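Local coordinates for ParB domain protein nuclease (Sulfolobus solfataricus, PDB 5K5D) that probably takes part in archaeal DNA segregation as the ParB-like component of a pNOB8-type partition system, possibly with nuclease activity, at residues B[13-16]-B[17-20]; B[89-92]-B[93-97]; B[182-186]-B[187-191]. The protein carries 4 engineered substitutions. All coordinates share one frame; numbering follows the deposited sequence.

Contact 1: B[13-16]-B[17-20]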
loop_
_atom_site.group_PDB
_atom_site.type_symbol
_atom_site.label_atom_id
_atom_site.label_comp_id
_atom_site.label_asym_id
_atom_site.label_seq_id
_atom_site.Cartn_x
_atom_site.Cartn_y
_atom_site.Cartn_z
ATOM N N VAL B 13 -13.406 -25.271 -10.355
ATOM C CA VAL B 13 -13.439 -25.754 -8.985
ATOM C C VAL B 13 -12.328 -26.767 -8.778
ATOM O O VAL B 13 -12.104 -27.640 -9.616
ATOM C CB VAL B 13 -14.778 -26.412 -8.646
ATOM C CG1 VAL B 13 -14.776 -26.890 -7.202
ATOM C CG2 VAL B 13 -15.915 -25.441 -8.889
ATOM N N VAL B 14 -11.633 -26.644 -7.655
ATOM C CA VAL B 14 -10.498 -27.503 -7.369
ATOM C C VAL B 14 -10.524 -27.946 -5.916
ATOM O O VAL B 14 -11.198 -27.331 -5.088
ATOM C CB VAL B 14 -9.173 -26.770 -7.640
ATOM C CG1 VAL B 14 -9.042 -26.449 -9.118
ATOM C CG2 VAL B 14 -9.094 -25.507 -6.810
ATOM N N SER B 15 -9.793 -29.018 -5.613
ATOM C CA SER B 15 -9.653 -29.472 -4.236
ATOM C C SER B 15 -9.030 -28.349 -3.421
ATOM O O SER B 15 -8.123 -27.659 -3.890
ATOM C CB SER B 15 -8.791 -30.736 -4.154
ATOM O OG SER B 15 -7.431 -30.458 -4.433
ATOM N N ILE B 16 -9.526 -28.163 -2.203
ATOM C CA ILE B 16 -9.114 -27.031 -1.384
ATOM C C ILE B 16 -7.609 -27.037 -1.108
ATOM O O ILE B 16 -7.005 -25.989 -0.883
ATOM C CB ILE B 16 -9.907 -26.979 -0.062
ATOM C CG1 ILE B 16 -9.681 -25.644 0.649
ATOM C CG2 ILE B 16 -9.546 -28.160 0.831
ATOM C CD1 ILE B 16 -10.626 -25.406 1.792
ATOM N N GLU B 17 -7.006 -28.219 -1.156
ATOM C CA GLU B 17 -5.589 -28.364 -0.856
ATOM C C GLU B 17 -4.715 -28.212 -2.099
ATOM O O GLU B 17 -3.483 -28.241 -2.016
ATOM C CB GLU B 17 -5.326 -29.712 -0.182
ATOM C CG GLU B 17 -6.140 -29.933 1.085
ATOM C CD GLU B 17 -5.826 -28.912 2.163
ATOM O OE1 GLU B 17 -4.633 -28.592 2.349
ATOM O OE2 GLU B 17 -6.772 -28.426 2.821
ATOM N N LYS B 18 -5.351 -28.046 -3.253
ATOM C CA LYS B 18 -4.613 -27.896 -4.500
ATOM C C LYS B 18 -3.976 -26.507 -4.604
ATOM O O LYS B 18 -3.019 -26.306 -5.353
ATOM C CB LYS B 18 -5.526 -28.165 -5.697
ATOM C CG LYS B 18 -4.801 -28.272 -7.031
ATOM C CD LYS B 18 -5.767 -28.623 -8.150
ATOM C CE LYS B 18 -5.073 -28.643 -9.506
ATOM N NZ LYS B 18 -6.025 -28.996 -10.598
ATOM N N LEU B 19 -4.504 -25.556 -3.838
ATOM C CA LEU B 19 -4.014 -24.175 -3.862
ATOM C C LEU B 19 -2.698 -23.994 -3.108
ATOM O O LEU B 19 -2.595 -24.327 -1.926
ATOM C CB LEU B 19 -5.072 -23.219 -3.305
ATOM C CG LEU B 19 -5.937 -22.473 -4.326
ATOM C CD1 LEU B 19 -5.755 -23.036 -5.735
ATOM C CD2 LEU B 19 -7.404 -22.489 -3.901
ATOM N N LYS B 20 -1.697 -23.461 -3.802
ATOM C CA LYS B 20 -0.387 -23.220 -3.213
ATOM C C LYS B 20 -0.269 -21.761 -2.806
ATOM O O LYS B 20 -0.701 -20.871 -3.533
ATOM C CB LYS B 20 0.715 -23.597 -4.199
ATOM C CG LYS B 20 0.655 -25.051 -4.639
ATOM C CD LYS B 20 1.248 -25.244 -6.025
ATOM C CE LYS B 20 0.900 -26.622 -6.577
ATOM N NZ LYS B 20 1.219 -26.749 -8.029
HETATM O O HOH W 1 -4.462 -25.040 0.203
#
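K18 turns back over S15 and V14 as the chain leaves strand 9-15. Its CB lies 3.2 Å from both O and OG of S15, at the base of the turn. With CG anti to the backbone N (chi1 -170°), the extended chain is carried back along the strand, and CD comes to 3.9 Å from V14 CB, the two side chains crossing at about a right angle. Beyond that point the lysine leaves these neighbours, and its ammonium end makes a cation-pi contact with the ring of Y57. The backbone explains the return: K18 N donates to S15 O at 2.9 Å, and with I16 and E17 in helical conformations, residues 15-18 form a type I beta turn. Just after the turn, one water donates to both I16 O and L19 O, at 2.9 Å each, and so links the two carbonyls across the exit from the turn. V14 CG2 and L19 CD1 meet loosely at 4.3 Å. The turn closes an outermost strand of the four-stranded sheet: V14 pairs with V77 of strand 76-82, L19 packs on V77 and I79, and I16 fits against L66 and M69 of helix 63-71.

Contact 2: B[89-92]-B[93-97]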
loop_
_atom_site.group_PDB
_atom_site.type_symbol
_atom_site.label_atom_id
_atom_site.label_comp_id
_atom_site.label_asym_id
_atom_site.label_seq_id
_atom_site.Cartn_x
_atom_site.Cartn_y
_atom_site.Cartn_z
ATOM N N GLU B 89 5.573 -13.284 -13.999
ATOM C CA GLU B 89 4.890 -12.015 -14.225
ATOM C C GLU B 89 4.276 -11.469 -12.930
ATOM O O GLU B 89 3.083 -11.176 -12.877
ATOM C CB GLU B 89 3.811 -12.166 -15.302
ATOM C CG GLU B 89 4.354 -12.357 -16.714
ATOM C CD GLU B 89 3.279 -12.800 -17.701
ATOM O OE1 GLU B 89 2.901 -13.989 -17.683
ATOM O OE2 GLU B 89 2.812 -11.960 -18.498
ATOM N N ARG B 90 5.098 -11.334 -11.894
ATOM C CA ARG B 90 4.641 -10.788 -10.620
ATOM C C ARG B 90 3.761 -9.558 -10.800
ATOM O O ARG B 90 2.732 -9.419 -10.139
ATOM C CB ARG B 90 5.832 -10.426 -9.735
ATOM C CG ARG B 90 6.615 -11.616 -9.226
ATOM C CD ARG B 90 5.932 -12.309 -8.056
ATOM N NE ARG B 90 6.583 -11.987 -6.792
ATOM C CZ ARG B 90 6.377 -12.658 -5.666
ATOM N NH1 ARG B 90 5.543 -13.688 -5.662
ATOM N NH2 ARG B 90 7.006 -12.309 -4.550
ATOM N N ASP B 91 4.179 -8.660 -11.685
ATOM C CA ASP B 91 3.461 -7.410 -11.892
ATOM C C ASP B 91 1.967 -7.649 -12.063
ATOM O O ASP B 91 1.148 -6.849 -11.604
ATOM C CB ASP B 91 4.034 -6.617 -13.079
ATOM C CG ASP B 91 4.078 -7.424 -14.365
ATOM O OD1 ASP B 91 4.579 -8.568 -14.338
ATOM O OD2 ASP B 91 3.614 -6.914 -15.410
ATOM N N LYS B 92 1.615 -8.759 -12.706
ATOM C CA LYS B 92 0.213 -9.104 -12.909
ATOM C C LYS B 92 -0.472 -9.516 -11.607
ATOM O O LYS B 92 -1.622 -9.152 -11.362
ATOM C CB LYS B 92 0.071 -10.195 -13.968
ATOM C CG LYS B 92 0.319 -9.710 -15.391
ATOM C CD LYS B 92 0.181 -10.848 -16.382
ATOM C CE LYS B 92 0.158 -10.339 -17.815
ATOM N NZ LYS B 92 1.402 -9.607 -18.170
ATOM N N ALA B 93 0.236 -10.269 -10.769
ATOM C CA ALA B 93 -0.304 -10.663 -9.470
ATOM C C ALA B 93 -0.497 -9.423 -8.605
ATOM O O ALA B 93 -1.516 -9.269 -7.935
ATOM C CB ALA B 93 0.616 -11.656 -8.781
ATOM N N TYR B 94 0.497 -8.543 -8.638
ATOM C CA TYR B 94 0.433 -7.266 -7.944
ATOM C C TYR B 94 -0.806 -6.462 -8.325
ATOM O O TYR B 94 -1.453 -5.861 -7.468
ATOM C CB TYR B 94 1.689 -6.449 -8.235
ATOM C CG TYR B 94 2.944 -7.054 -7.653
ATOM C CD1 TYR B 94 4.156 -6.979 -8.326
ATOM C CD2 TYR B 94 2.912 -7.705 -6.429
ATOM C CE1 TYR B 94 5.301 -7.539 -7.793
ATOM C CE2 TYR B 94 4.050 -8.262 -5.888
ATOM C CZ TYR B 94 5.241 -8.177 -6.573
ATOM O OH TYR B 94 6.372 -8.734 -6.029
ATOM N N GLU B 95 -1.141 -6.458 -9.611
ATOM C CA GLU B 95 -2.271 -5.668 -10.087
ATOM C C GLU B 95 -3.592 -6.244 -9.608
ATOM O O GLU B 95 -4.489 -5.506 -9.199
ATOM C CB GLU B 95 -2.237 -5.533 -11.612
ATOM C CG GLU B 95 -1.140 -4.591 -12.083
ATOM C CD GLU B 95 -0.626 -4.913 -13.472
ATOM O OE1 GLU B 95 -1.384 -5.496 -14.280
ATOM O OE2 GLU B 95 0.546 -4.582 -13.752
ATOM N N LEU B 96 -3.698 -7.569 -9.645
ATOM C CA LEU B 96 -4.886 -8.253 -9.155
ATOM C C LEU B 96 -5.123 -7.976 -7.677
ATOM O O LEU B 96 -6.239 -7.665 -7.274
ATOM C CB LEU B 96 -4.786 -9.755 -9.413
ATOM C CG LEU B 96 -4.898 -10.125 -10.890
ATOM C CD1 LEU B 96 -4.716 -11.621 -11.094
ATOM C CD2 LEU B 96 -6.242 -9.657 -11.433
ATOM N N ILE B 97 -4.072 -8.079 -6.871
ATOM C CA ILE B 97 -4.195 -7.850 -5.439
ATOM C C ILE B 97 -4.686 -6.438 -5.151
ATOM O O ILE B 97 -5.441 -6.216 -4.204
ATOM C CB ILE B 97 -2.865 -8.084 -4.700
ATOM C CG1 ILE B 97 -2.490 -9.570 -4.712
ATOM C CG2 ILE B 97 -2.962 -7.586 -3.261
ATOM C CD1 ILE B 97 -1.073 -9.845 -4.233
#
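Y94 lays its ring against the preceding turn, with R90 O over one face, 3.4 Å from Y94 CG, and with CE1 3.5 Å from R90 CB. The tyrosine reaches back in this way because its CG is anti to its own carbonyl carbon (chi1 -67°), which turns the ring toward the start of the helix. The two side chains cross obliquely, guanidinium and ring planes 61° apart. Their polar ends share a partner: Y94 OH is hydrogen-bonded to E24, the residue that also forms a salt bridge with R90 NH2, while NH1 pairs with D22. These are the opening turns of helix 90-99 in the ParB-like N-terminal region, and the i to i+4 ladder is already set, with Y94 N giving R90 O a nearly straight bond of 2.8 Å. L96 N reaches K92 O in the same way, at 3.1 Å. On another flank, D91 and E95 run side by side, their carboxylates turned 83° against each other and OD2 of D91 4.2 Å from OE2 of E95, a crowding of like charge that the nearby helix start would probably ease. K92, the residue after D91, bends at its last torsion and brings NZ to 2.8 Å from OE2 of E89, meeting that carboxylate from above its plane in a salt bridge. F25 of helix 23-26 covers A93 and Y94, and I123 of helix 109-128 touches D91 and E95.

Contact 3: B[182-186]-B[187-191]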
loop_
_atom_site.group_PDB
_atom_site.type_symbol
_atom_site.label_atom_id
_atom_site.label_comp_id
_atom_site.label_asym_id
_atom_site.label_seq_id
_atom_site.Cartn_x
_atom_site.Cartn_y
_atom_site.Cartn_z
ATOM N N LYS B 182 -6.895 4.982 -12.123
ATOM C CA LYS B 182 -7.207 6.069 -13.045
ATOM C C LYS B 182 -8.538 6.742 -12.722
ATOM O O LYS B 182 -8.651 7.966 -12.759
ATOM C CB LYS B 182 -7.202 5.562 -14.488
ATOM C CG LYS B 182 -5.898 4.899 -14.893
ATOM C CD LYS B 182 -5.902 4.459 -16.347
ATOM C CE LYS B 182 -4.599 3.758 -16.703
ATOM N NZ LYS B 182 -4.548 3.353 -18.134
ATOM N N GLU B 183 -9.543 5.934 -12.399
ATOM C CA GLU B 183 -10.880 6.445 -12.118
ATOM C C GLU B 183 -10.998 6.994 -10.698
ATOM O O GLU B 183 -12.096 7.271 -10.217
ATOM C CB GLU B 183 -11.925 5.355 -12.370
ATOM C CG GLU B 183 -12.023 4.936 -13.830
ATOM C CD GLU B 183 -12.734 3.611 -14.019
ATOM O OE1 GLU B 183 -12.566 2.717 -13.160
ATOM O OE2 GLU B 183 -13.460 3.461 -15.027
ATOM N N ASN B 184 -9.856 7.151 -10.035
ATOM C CA ASN B 184 -9.816 7.724 -8.694
ATOM C C ASN B 184 -10.774 7.064 -7.704
ATOM O O ASN B 184 -11.273 7.713 -6.786
ATOM C CB ASN B 184 -10.093 9.229 -8.748
ATOM C CG ASN B 184 -8.982 10.004 -9.430
ATOM O OD1 ASN B 184 -7.938 10.264 -8.832
ATOM N ND2 ASN B 184 -9.206 10.386 -10.682
ATOM N N LYS B 185 -11.028 5.773 -7.883
ATOM C CA LYS B 185 -11.942 5.064 -6.997
ATOM C C LYS B 185 -11.283 4.683 -5.670
ATOM O O LYS B 185 -11.967 4.384 -4.691
ATOM C CB LYS B 185 -12.517 3.827 -7.693
ATOM C CG LYS B 185 -13.490 4.150 -8.819
ATOM C CD LYS B 185 -13.931 2.892 -9.553
ATOM C CE LYS B 185 -15.134 3.165 -10.441
ATOM N NZ LYS B 185 -16.341 3.532 -9.642
ATOM N N ALA B 186 -9.953 4.700 -5.640
ATOM C CA ALA B 186 -9.207 4.348 -4.438
ATOM C C ALA B 186 -8.733 5.593 -3.691
ATOM O O ALA B 186 -8.794 5.660 -2.463
ATOM C CB ALA B 186 -8.029 3.467 -4.795
ATOM N N LEU B 187 -8.253 6.574 -4.448
ATOM C CA LEU B 187 -7.794 7.834 -3.882
ATOM C C LEU B 187 -8.121 8.983 -4.818
ATOM O O LEU B 187 -8.653 8.776 -5.906
ATOM C CB LEU B 187 -6.288 7.796 -3.629
ATOM C CG LEU B 187 -5.788 6.870 -2.525
ATOM C CD1 LEU B 187 -4.272 6.910 -2.466
ATOM C CD2 LEU B 187 -6.391 7.259 -1.184
ATOM N N SER B 188 -7.793 10.196 -4.390
ATOM C CA SER B 188 -8.060 11.379 -5.190
ATOM C C SER B 188 -6.800 11.818 -5.916
ATOM O O SER B 188 -5.713 11.302 -5.662
ATOM C CB SER B 188 -8.575 12.517 -4.308
ATOM O OG SER B 188 -7.563 12.985 -3.431
ATOM N N GLU B 189 -6.955 12.776 -6.822
ATOM C CA GLU B 189 -5.828 13.293 -7.581
ATOM C C GLU B 189 -4.766 13.844 -6.630
ATOM O O GLU B 189 -3.596 13.472 -6.713
ATOM C CB GLU B 189 -6.300 14.384 -8.545
ATOM C CG GLU B 189 -5.358 14.653 -9.715
ATOM C CD GLU B 189 -5.525 13.654 -10.847
ATOM O OE1 GLU B 189 -4.654 13.625 -11.745
ATOM O OE2 GLU B 189 -6.525 12.903 -10.847
ATOM N N SER B 190 -5.185 14.717 -5.717
ATOM C CA SER B 190 -4.267 15.386 -4.794
ATOM C C SER B 190 -3.677 14.426 -3.765
ATOM O O SER B 190 -2.530 14.581 -3.347
ATOM C CB SER B 190 -4.972 16.541 -4.080
ATOM O OG SER B 190 -6.009 16.061 -3.242
ATOM N N ASP B 191 -4.471 13.442 -3.354
ATOM C CA ASP B 191 -3.996 12.396 -2.456
ATOM C C ASP B 191 -2.864 11.574 -3.081
ATOM O O ASP B 191 -1.917 11.197 -2.395
ATOM C CB ASP B 191 -5.146 11.479 -2.033
ATOM C CG ASP B 191 -5.801 11.924 -0.736
ATOM O OD1 ASP B 191 -6.518 11.105 -0.122
ATOM O OD2 ASP B 191 -5.589 13.086 -0.324
#
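The backbone takes a left-handed helical conformation at N184 (phi 52°, psi 31°) and then becomes extended at L187 and S188, so that the loop curls round and the carbonyls of N184 and L187 come close, O to O 3.0 Å. The side chain of N184 spans the mouth of this curl. Its CB is 3.2 Å from L187 O, and the amide projects across the loop toward the first helical residue, E189, with OE2 of E189 3.6 Å from OD1 and about as far from ND2 of N184, a loose approach with no bond between them; the amide and carboxylate planes are 52° apart. The amide oxygen, OD1, accepts a hydrogen bond from K192 NZ, and the same ammonium reaches the carbonyls of L187 and S188, so one lysine bonds to both sides of the curl, two of the three bonds being weak. A leucine in place of N184 would lack the amide, and K192 would probably be left without this acceptor and the curl held less firmly. L187 has CG anti to its own carbonyl carbon, and CD2 folds back to 3.2 Å from A186 O; the isobutyl group packs on L113 and F116 of helix 109-128, whose R112 donates to that same A186 oxygen, while the carboxylate of D181 accepts from both A186 N and L187 N. S188 OG accepts from D191 N at 3.1 Å. This serine bond is a classic side-chain N-cap, here starting helix 189-201 straight out of the loop that follows helix 170-180.

How the contacts relate
The three contacts follow one another along the chain and are separate in space. Contacts 1 and 2 both belong to the ParB-like N-terminal region, with centres 20 Å apart and nearest atoms about 10 Å apart. The loop of contact 1 runs on toward D22 and helix 23-26, which supplies E24 and F25 to contact 2, and strand 59-61 touches both through L59 and I60. Contact 3 lies at the start of a later helix, its centre also 20 Å from that of contact 2 but 36 Å from that of contact 1. Helix 109-128 bridges contacts 2 and 3, meeting one through R122 and I123 and the other through R112 and L113.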